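Local atomic coordinates of Lin2891 protein (PDB entry 3DB0), a protein that is a putative pyridoxamine 5'-phosphate oxidase that probably binds FMN and carries out a flavin-dependent redox reaction. Residues I13-Q26 and E57-D71. Numbering follows the deposited sequence.
Sequences ILEQHQVGVLTSVQ and EVRRNPHVCVLIGYD
Val-21 and Leu-67, like Thr-23 and Cys-65, form hydrogen-bonded antiparallel pairs between strands 19-26 and 63-68, which meet along the closing seam of the six-stranded barrel expected of this FMN-binding clan. Val-21 N gives Leu-67 O a bond of 2.8 Å, and Leu-67 N returns one to Val-21 O. Leu-22, Val-64 and Val-66 all pack on Ile-118 of strand 113-126, where branched apolar side chains bring no polar group to satisfy; CD1 of Leu-22 reaches Val-64 CB and Val-66 CG2, each at 3.7 Å. The face opposite Leu-22 holds Thr-23, whose OG1 shares a water with Val-21 O and Cys-65 O; its side chain packs on Thr-23 of the second subunit.

At one end, two bonds fix the rotation of the His-17 ring. NE2 donates to Asp-71 OD2 at 2.9 Å, in the ring plane, on the syn side but 19° out of the carboxylate plane, with a weak, more bent bond to OD1; ND1 donates to Ile-13 O. Gly-69 lays its CA over the ring centre, 3.6 Å from the centroid, in a CH-pi contact; its positive phi and nearby Ile-13 CG2 leave no room for a side chain. Ile-68 keeps CG1 anti to its backbone N (chi1 -178°), against His-17 CB.

At the other end, the short hydroxyl of Ser-24 suits a buried carboxylate: OG donates to Glu-57 OE1 at 2.6 Å, while OE2 makes a salt bridge with Arg-33. Asn-61 OD1 accepts His-63 N, making an Asx turn, and also His-63 ND1, from opposite faces of the amide plane. Its ND2 donates to Asp-28 O of the second subunit and lies 3.6 Å from Val-25 CB.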
ATOM      1  N   ILE B  13      -3.231 -12.911   5.244  1.00 25.92           N
ATOM      2  CA  ILE B  13      -1.999 -12.149   5.127  1.00 25.02           C
ATOM      3  C   ILE B  13      -1.880 -11.608   3.662  1.00 27.97           C
ATOM      4  O   ILE B  13      -1.516 -10.440   3.436  1.00 30.55           O
ATOM      5  CB  ILE B  13      -0.783 -12.984   5.506  1.00 24.32           C
ATOM      6  CG1 ILE B  13      -0.770 -13.362   7.002  1.00 28.56           C
ATOM      7  CG2 ILE B  13       0.478 -12.206   5.170  1.00 24.77           C
ATOM      8  CD1 ILE B  13       0.341 -14.331   7.395  1.00 27.21           C
ATOM      9  N   LEU B  14      -2.243 -12.452   2.692  1.00 24.76           N
ATOM     10  CA  LEU B  14      -2.221 -12.046   1.273  1.00 26.43           C
ATOM     11  C   LEU B  14      -3.271 -10.968   0.999  1.00 27.50           C
ATOM     12  O   LEU B  14      -3.062 -10.110   0.169  1.00 29.87           O
ATOM     13  CB  LEU B  14      -2.479 -13.237   0.315  1.00 23.89           C
ATOM     14  CG  LEU B  14      -1.396 -14.323   0.273  1.00 19.63           C
ATOM     15  CD1 LEU B  14      -1.764 -15.496  -0.624  1.00 22.84           C
ATOM     16  CD2 LEU B  14      -0.020 -13.670  -0.136  1.00 19.00           C
ATOM     17  N   GLU B  15      -4.401 -11.011   1.696  1.00 25.13           N
ATOM     18  CA  GLU B  15      -5.446 -10.043   1.411  1.00 30.44           C
ATOM     19  C   GLU B  15      -5.075  -8.668   1.902  1.00 31.51           C
ATOM     20  O   GLU B  15      -5.467  -7.658   1.309  1.00 35.14           O
ATOM     21  CB  GLU B  15      -6.791 -10.497   2.006  1.00 31.33           C
ATOM     22  CG  GLU B  15      -7.244 -11.838   1.455  1.00 34.80           C
ATOM     23  CD  GLU B  15      -8.436 -12.404   2.157  1.00 40.92           C
ATOM     24  OE1 GLU B  15      -8.715 -11.959   3.291  1.00 47.22           O
ATOM     25  OE2 GLU B  15      -9.070 -13.329   1.592  1.00 47.24           O
ATOM     26  N   GLN B  16      -4.248  -8.642   2.937  1.00 30.42           N
ATOM     27  CA  GLN B  16      -3.862  -7.410   3.581  1.00 30.22           C
ATOM     28  C   GLN B  16      -2.556  -6.845   3.131  1.00 31.37           C
ATOM     29  O   GLN B  16      -2.182  -5.781   3.566  1.00 29.45           O
ATOM     30  CB  GLN B  16      -3.860  -7.646   5.076  1.00 32.12           C
ATOM     31  CG  GLN B  16      -5.243  -8.075   5.540  1.00 40.22           C
ATOM     32  CD  GLN B  16      -5.206  -8.958   6.762  1.00 49.99           C
ATOM     33  OE1 GLN B  16      -4.192  -9.019   7.457  1.00 59.08           O
ATOM     34  NE2 GLN B  16      -6.303  -9.680   7.014  1.00 53.52           N
ATOM     35  N   HIS B  17      -1.853  -7.541   2.235  1.00 30.45           N
ATOM     36  CA  HIS B  17      -0.555  -7.045   1.751  1.00 31.78           C
ATOM     37  C   HIS B  17      -0.388  -7.231   0.245  1.00 32.34           C
ATOM     38  O   HIS B  17      -0.603  -8.299  -0.291  1.00 35.60           O
ATOM     39  CB  HIS B  17       0.618  -7.749   2.453  1.00 30.41           C
ATOM     40  CG  HIS B  17       0.583  -7.620   3.931  1.00 28.32           C
ATOM     41  ND1 HIS B  17      -0.178  -8.443   4.733  1.00 29.60           N
ATOM     42  CD2 HIS B  17       1.171  -6.730   4.755  1.00 25.56           C
ATOM     43  CE1 HIS B  17      -0.040  -8.071   5.991  1.00 22.95           C
ATOM     44  NE2 HIS B  17       0.769  -7.032   6.031  1.00 25.21           N
ATOM     45  N   GLN B  18       0.035  -6.168  -0.405  1.00 29.66           N
ATOM     46  CA  GLN B  18       0.256  -6.189  -1.819  1.00 31.81           C
ATOM     47  C   GLN B  18       1.730  -5.914  -2.149  1.00 33.52           C
ATOM     48  O   GLN B  18       2.095  -5.904  -3.312  1.00 38.12           O
ATOM     49  CB  GLN B  18      -0.600  -5.160  -2.518  1.00 31.34           C
ATOM     50  CG  GLN B  18      -2.029  -5.620  -2.774  1.00 45.87           C
ATOM     51  CD  GLN B  18      -2.790  -4.647  -3.685  1.00 52.08           C
ATOM     52  OE1 GLN B  18      -2.342  -3.525  -3.931  1.00 54.96           O
ATOM     53  NE2 GLN B  18      -3.948  -5.078  -4.177  1.00 47.07           N
ATOM     54  N   VAL B  19       2.546  -5.605  -1.145  1.00 31.15           N
ATOM     55  CA  VAL B  19       3.980  -5.432  -1.394  1.00 29.14           C
ATOM     56  C   VAL B  19       4.734  -6.570  -0.709  1.00 28.20           C
ATOM     57  O   VAL B  19       4.472  -6.916   0.442  1.00 28.91           O
ATOM     58  CB  VAL B  19       4.524  -4.064  -0.913  1.00 30.69           C
ATOM     59  CG1 VAL B  19       6.031  -3.962  -1.123  1.00 24.44           C
ATOM     60  CG2 VAL B  19       3.830  -2.909  -1.592  1.00 31.96           C
ATOM     61  N   GLY B  20       5.672  -7.153  -1.425  1.00 24.76           N
ATOM     62  CA  GLY B  20       6.486  -8.204  -0.873  1.00 24.21           C
ATOM     63  C   GLY B  20       7.848  -8.125  -1.482  1.00 24.11           C
ATOM     64  O   GLY B  20       8.126  -7.247  -2.320  1.00 21.18           O
ATOM     65  N   VAL B  21       8.694  -9.051  -1.064  1.00 22.91           N
ATOM     66  CA  VAL B  21      10.060  -9.165  -1.576  1.00 25.08           C
ATOM     67  C   VAL B  21      10.139 -10.403  -2.486  1.00 25.01           C
ATOM     68  O   VAL B  21       9.809 -11.504  -2.068  1.00 23.67           O
ATOM     69  CB  VAL B  21      11.100  -9.297  -0.379  1.00 28.01           C
ATOM     70  CG1 VAL B  21      12.520  -9.466  -0.878  1.00 22.46           C
ATOM     71  CG2 VAL B  21      11.027  -8.092   0.585  1.00 22.38           C
ATOM     72  N   LEU B  22      10.519 -10.219  -3.744  1.00 21.88           N
ATOM     73  CA  LEU B  22      10.756 -11.346  -4.610  1.00 22.34           C
ATOM     74  C   LEU B  22      12.250 -11.616  -4.636  1.00 23.69           C
ATOM     75  O   LEU B  22      13.023 -10.697  -4.876  1.00 22.74           O
ATOM     76  CB  LEU B  22      10.381 -11.042  -6.066  1.00 24.83           C
ATOM     77  CG  LEU B  22      10.669 -12.266  -6.958  1.00 26.96           C
ATOM     78  CD1 LEU B  22       9.603 -13.393  -6.771  1.00 20.26           C
ATOM     79  CD2 LEU B  22      10.734 -11.821  -8.352  1.00 27.07           C
ATOM     80  N   THR B  23      12.658 -12.856  -4.393  1.00 22.98           N
ATOM     81  CA  THR B  23      14.060 -13.217  -4.535  1.00 21.66           C
ATOM     82  C   THR B  23      14.134 -14.206  -5.668  1.00 20.32           C
ATOM     83  O   THR B  23      13.448 -15.217  -5.669  1.00 20.75           O
ATOM     84  CB  THR B  23      14.647 -13.807  -3.236  1.00 24.87           C
ATOM     85  OG1 THR B  23      14.486 -12.850  -2.172  1.00 24.69           O
ATOM     86  CG2 THR B  23      16.148 -14.181  -3.426  1.00 24.48           C
ATOM     87  N   SER B  24      14.900 -13.825  -6.687  1.00 21.81           N
ATOM     88  CA  SER B  24      15.160 -14.621  -7.890  1.00 22.75           C
ATOM     89  C   SER B  24      16.680 -14.849  -7.966  1.00 23.27           C
ATOM     90  O   SER B  24      17.460 -14.326  -7.133  1.00 21.19           O
ATOM     91  CB  SER B  24      14.584 -13.973  -9.129  1.00 24.06           C
ATOM     92  OG  SER B  24      14.925 -12.587  -9.193  1.00 31.42           O
ATOM     93  N   VAL B  25      17.082 -15.655  -8.940  1.00 21.84           N
ATOM     94  CA  VAL B  25      18.443 -16.091  -9.058  1.00 22.28           C
ATOM     95  C   VAL B  25      18.950 -15.807 -10.449  1.00 24.89           C
ATOM     96  O   VAL B  25      18.250 -16.032 -11.444  1.00 28.74           O
ATOM     97  CB  VAL B  25      18.531 -17.639  -8.825  1.00 24.26           C
ATOM     98  CG1 VAL B  25      19.944 -18.197  -9.109  1.00 21.44           C
ATOM     99  CG2 VAL B  25      18.010 -18.018  -7.454  1.00 27.38           C
ATOM    100  N   GLN B  26      20.148 -15.266 -10.492  1.00 24.78           N
ATOM    101  CA  GLN B  26      20.879 -15.015 -11.744  1.00 26.17           C
ATOM    102  C   GLN B  26      22.207 -15.753 -11.666  1.00 23.98           C
ATOM    103  O   GLN B  26      23.226 -15.212 -11.224  1.00 24.12           O
ATOM    104  CB  GLN B  26      21.138 -13.517 -11.904  1.00 28.26           C
ATOM    105  CG  GLN B  26      21.947 -13.179 -13.113  1.00 32.78           C
ATOM    106  CD  GLN B  26      23.171 -12.306 -12.768  1.00 46.32           C
ATOM    107  OE1 GLN B  26      23.227 -11.616 -11.727  1.00 31.55           O
ATOM    108  NE2 GLN B  26      24.163 -12.349 -13.647  1.00 37.86           N
ATOM    109  N   GLU B  57      15.433 -13.313 -15.504  1.00 20.37           N
ATOM    110  CA  GLU B  57      15.865 -14.204 -14.450  1.00 20.68           C
ATOM    111  C   GLU B  57      14.913 -15.401 -14.334  1.00 25.11           C
ATOM    112  O   GLU B  57      15.340 -16.567 -14.295  1.00 24.63           O
ATOM    113  CB  GLU B  57      15.980 -13.456 -13.124  1.00 21.89           C
ATOM    114  CG  GLU B  57      17.203 -12.582 -13.082  1.00 19.68           C
ATOM    115  CD  GLU B  57      17.092 -11.470 -12.061  1.00 22.26           C
ATOM    116  OE1 GLU B  57      16.269 -11.608 -11.174  1.00 22.14           O
ATOM    117  OE2 GLU B  57      17.795 -10.438 -12.166  1.00 20.23           O
ATOM    118  N   VAL B  58      13.617 -15.084 -14.271  1.00 23.86           N
ATOM    119  CA  VAL B  58      12.525 -16.083 -14.184  1.00 24.91           C
ATOM    120  C   VAL B  58      12.481 -17.055 -15.387  1.00 26.11           C
ATOM    121  O   VAL B  58      12.226 -18.247 -15.210  1.00 25.99           O
ATOM    122  CB  VAL B  58      11.165 -15.345 -13.982  1.00 24.87           C
ATOM    123  CG1 VAL B  58      10.011 -16.206 -14.331  1.00 25.59           C
ATOM    124  CG2 VAL B  58      11.095 -14.853 -12.508  1.00 31.46           C
ATOM    125  N   ARG B  59      12.728 -16.537 -16.600  1.00 24.58           N
ATOM    126  CA  ARG B  59      12.743 -17.340 -17.780  1.00 24.69           C
ATOM    127  C   ARG B  59      13.801 -18.388 -17.668  1.00 24.06           C
ATOM    128  O   ARG B  59      13.594 -19.482 -18.102  1.00 26.23           O
ATOM    129  CB  ARG B  59      13.066 -16.538 -19.055  1.00 25.86           C
ATOM    130  CG  ARG B  59      11.970 -15.554 -19.465  1.00 34.18           C
ATOM    131  CD  ARG B  59      12.112 -15.085 -20.933  1.00 33.97           C
ATOM    132  NE  ARG B  59      11.174 -13.991 -21.220  1.00 33.53           N
ATOM    133  CZ  ARG B  59      11.506 -12.695 -21.222  1.00 46.70           C
ATOM    134  NH1 ARG B  59      12.767 -12.317 -21.000  1.00 46.58           N
ATOM    135  NH2 ARG B  59      10.592 -11.768 -21.485  1.00 47.99           N
ATOM    136  N   ARG B  60      14.941 -18.036 -17.078  1.00 20.98           N
ATOM    137  CA  ARG B  60      16.095 -18.920 -17.012  1.00 21.14           C
ATOM    138  C   ARG B  60      16.159 -19.770 -15.738  1.00 22.65           C
ATOM    139  O   ARG B  60      16.835 -20.803 -15.707  1.00 25.19           O
ATOM    140  CB  ARG B  60      17.387 -18.109 -17.155  1.00 24.78           C
ATOM    141  CG  ARG B  60      17.500 -17.443 -18.505  1.00 32.59           C
ATOM    142  CD  ARG B  60      18.382 -16.218 -18.526  1.00 49.16           C
ATOM    143  NE  ARG B  60      19.742 -16.476 -18.967  1.00 64.75           N
ATOM    144  CZ  ARG B  60      20.469 -15.585 -19.635  1.00 69.91           C
ATOM    145  NH1 ARG B  60      19.938 -14.415 -19.976  1.00 73.25           N
ATOM    146  NH2 ARG B  60      21.704 -15.879 -20.007  1.00 76.88           N
ATOM    147  N   ASN B  61      15.515 -19.303 -14.682  1.00 21.58           N
ATOM    148  CA  ASN B  61      15.449 -20.082 -13.417  1.00 23.00           C
ATOM    149  C   ASN B  61      14.103 -19.765 -12.752  1.00 22.00           C
ATOM    150  O   ASN B  61      13.919 -18.656 -12.268  1.00 23.03           O
ATOM    151  CB  ASN B  61      16.634 -19.750 -12.503  1.00 25.44           C
ATOM    152  CG  ASN B  61      16.651 -20.562 -11.205  1.00 23.96           C
ATOM    153  OD1 ASN B  61      15.635 -21.081 -10.784  1.00 24.04           O
ATOM    154  ND2 ASN B  61      17.812 -20.668 -10.582  1.00 20.04           N
ATOM    155  N   PRO B  62      13.148 -20.728 -12.769  1.00 19.63           N
ATOM    156  CA  PRO B  62      11.805 -20.500 -12.241  1.00 22.26           C
ATOM    157  C   PRO B  62      11.679 -20.477 -10.702  1.00 23.66           C
ATOM    158  O   PRO B  62      10.639 -20.119 -10.158  1.00 21.03           O
ATOM    159  CB  PRO B  62      11.011 -21.674 -12.816  1.00 22.62           C
ATOM    160  CG  PRO B  62      12.032 -22.800 -12.824  1.00 22.15           C
ATOM    161  CD  PRO B  62      13.299 -22.096 -13.314  1.00 23.16           C
ATOM    162  N   HIS B  63      12.757 -20.811 -10.016  1.00 19.44           N
ATOM    163  CA  HIS B  63      12.721 -20.922  -8.565  1.00 18.08           C
ATOM    164  C   HIS B  63      12.825 -19.537  -7.922  1.00 21.54           C
ATOM    165  O   HIS B  63      13.847 -18.825  -8.055  1.00 21.88           O
ATOM    166  CB  HIS B  63      13.829 -21.783  -8.056  1.00 19.49           C
ATOM    167  CG  HIS B  63      13.936 -23.095  -8.753  1.00 21.80           C
ATOM    168  ND1 HIS B  63      14.885 -23.344  -9.724  1.00 26.45           N
ATOM    169  CD2 HIS B  63      13.173 -24.205  -8.682  1.00 25.89           C
ATOM    170  CE1 HIS B  63      14.733 -24.573 -10.184  1.00 26.72           C
ATOM    171  NE2 HIS B  63      13.698 -25.113  -9.576  1.00 27.18           N
ATOM    172  N   VAL B  64      11.758 -19.196  -7.223  1.00 22.49           N
ATOM    173  CA  VAL B  64      11.655 -17.911  -6.528  1.00 24.28           C
ATOM    174  C   VAL B  64      11.229 -18.114  -5.100  1.00 23.23           C
ATOM    175  O   VAL B  64      10.631 -19.129  -4.753  1.00 25.47           O
ATOM    176  CB  VAL B  64      10.727 -16.927  -7.248  1.00 24.21           C
ATOM    177  CG1 VAL B  64      11.267 -16.619  -8.682  1.00 19.99           C
ATOM    178  CG2 VAL B  64       9.279 -17.457  -7.331  1.00 25.94           C
ATOM    179  N   CYS B  65      11.619 -17.163  -4.268  1.00 21.97           N
ATOM    180  CA  CYS B  65      11.199 -17.133  -2.906  1.00 22.35           C
ATOM    181  C   CYS B  65      10.518 -15.771  -2.655  1.00 23.22           C
ATOM    182  O   CYS B  65      11.124 -14.729  -2.927  1.00 22.53           O
ATOM    183  CB  CYS B  65      12.415 -17.287  -1.983  1.00 23.04           C
ATOM    184  SG  CYS B  65      11.926 -17.253  -0.193  1.00 29.36           S
ATOM    185  N   VAL B  66       9.287 -15.766  -2.125  1.00 20.75           N
ATOM    186  CA  VAL B  66       8.594 -14.495  -1.761  1.00 20.19           C
ATOM    187  C   VAL B  66       8.384 -14.364  -0.244  1.00 20.91           C
ATOM    188  O   VAL B  66       8.002 -15.315   0.419  1.00 23.06           O
ATOM    189  CB  VAL B  66       7.220 -14.375  -2.456  1.00 21.89           C
ATOM    190  CG1 VAL B  66       6.521 -13.024  -2.110  1.00 21.39           C
ATOM    191  CG2 VAL B  66       7.401 -14.506  -3.957  1.00 17.51           C
ATOM    192  N   LEU B  67       8.709 -13.194   0.269  1.00 21.00           N
ATOM    193  CA  LEU B  67       8.443 -12.829   1.637  1.00 22.83           C
ATOM    194  C   LEU B  67       7.405 -11.724   1.544  1.00 24.37           C
ATOM    195  O   LEU B  67       7.569 -10.738   0.805  1.00 22.34           O
ATOM    196  CB  LEU B  67       9.666 -12.294   2.380  1.00 23.54           C
ATOM    197  CG  LEU B  67      10.827 -13.267   2.648  1.00 22.50           C
ATOM    198  CD1 LEU B  67      11.902 -12.548   3.456  1.00 21.40           C
ATOM    199  CD2 LEU B  67      10.277 -14.375   3.431  1.00 24.83           C
ATOM    200  N   ILE B  68       6.333 -11.930   2.289  1.00 24.16           N
ATOM    201  CA  ILE B  68       5.218 -11.009   2.290  1.00 23.41           C
ATOM    202  C   ILE B  68       4.504 -11.015   3.600  1.00 22.23           C
ATOM    203  O   ILE B  68       4.285 -12.048   4.214  1.00 22.20           O
ATOM    204  CB  ILE B  68       4.227 -11.252   1.064  1.00 27.64           C
ATOM    205  CG1 ILE B  68       3.048 -10.228   1.043  1.00 27.72           C
ATOM    206  CG2 ILE B  68       3.642 -12.667   1.063  1.00 23.71           C
ATOM    207  CD1 ILE B  68       2.517  -9.991  -0.347  1.00 30.36           C
ATOM    208  N   GLY B  69       4.202  -9.804   4.082  1.00 23.63           N
ATOM    209  CA  GLY B  69       3.386  -9.641   5.275  1.00 19.56           C
ATOM    210  C   GLY B  69       4.067  -9.073   6.508  1.00 20.94           C
ATOM    211  O   GLY B  69       3.412  -8.797   7.488  1.00 24.34           O
ATOM    212  N   TYR B  70       5.361  -8.801   6.407  1.00 23.18           N
ATOM    213  CA  TYR B  70       6.133  -8.285   7.520  1.00 25.41           C
ATOM    214  C   TYR B  70       5.923  -6.754   7.682  1.00 27.83           C
ATOM    215  O   TYR B  70       6.486  -5.950   6.954  1.00 31.88           O
ATOM    216  CB  TYR B  70       7.601  -8.698   7.371  1.00 21.24           C
ATOM    217  CG  TYR B  70       8.479  -8.267   8.504  1.00 24.82           C
ATOM    218  CD1 TYR B  70       8.826  -9.145   9.508  1.00 33.89           C
ATOM    219  CD2 TYR B  70       8.891  -6.931   8.614  1.00 37.24           C
ATOM    220  CE1 TYR B  70       9.580  -8.741  10.586  1.00 33.53           C
ATOM    221  CE2 TYR B  70       9.653  -6.506   9.692  1.00 40.44           C
ATOM    222  CZ  TYR B  70       9.995  -7.430  10.672  1.00 37.40           C
ATOM    223  OH  TYR B  70      10.765  -7.032  11.725  1.00 39.63           O
ATOM    224  N   ASP B  71       5.094  -6.383   8.650  1.00 27.00           N
ATOM    225  CA  ASP B  71       4.734  -4.982   8.936  1.00 29.39           C
ATOM    226  C   ASP B  71       5.600  -4.385  10.050  1.00 32.01           C
ATOM    227  O   ASP B  71       6.022  -3.229   9.990  1.00 30.28           O
ATOM    228  CB  ASP B  71       3.278  -4.907   9.395  1.00 31.09           C
ATOM    229  CG  ASP B  71       2.320  -5.322   8.326  1.00 29.31           C
ATOM    230  OD1 ASP B  71       2.621  -5.022   7.181  1.00 34.31           O
ATOM    231  OD2 ASP B  71       1.291  -5.953   8.627  1.00 41.91           O
TER
HETATM  232  O   HOH W   1       4.671  -7.258   2.933  1.00 31.80           O
HETATM  233  O   HOH W   2      12.120 -13.043  -0.979  1.00 32.37           O
HETATM  234  O   HOH W   3      14.884 -17.235 -10.099  1.00 16.58           O
HETATM  235  O   HOH W   4      18.047 -16.832 -13.962  1.00 21.61           O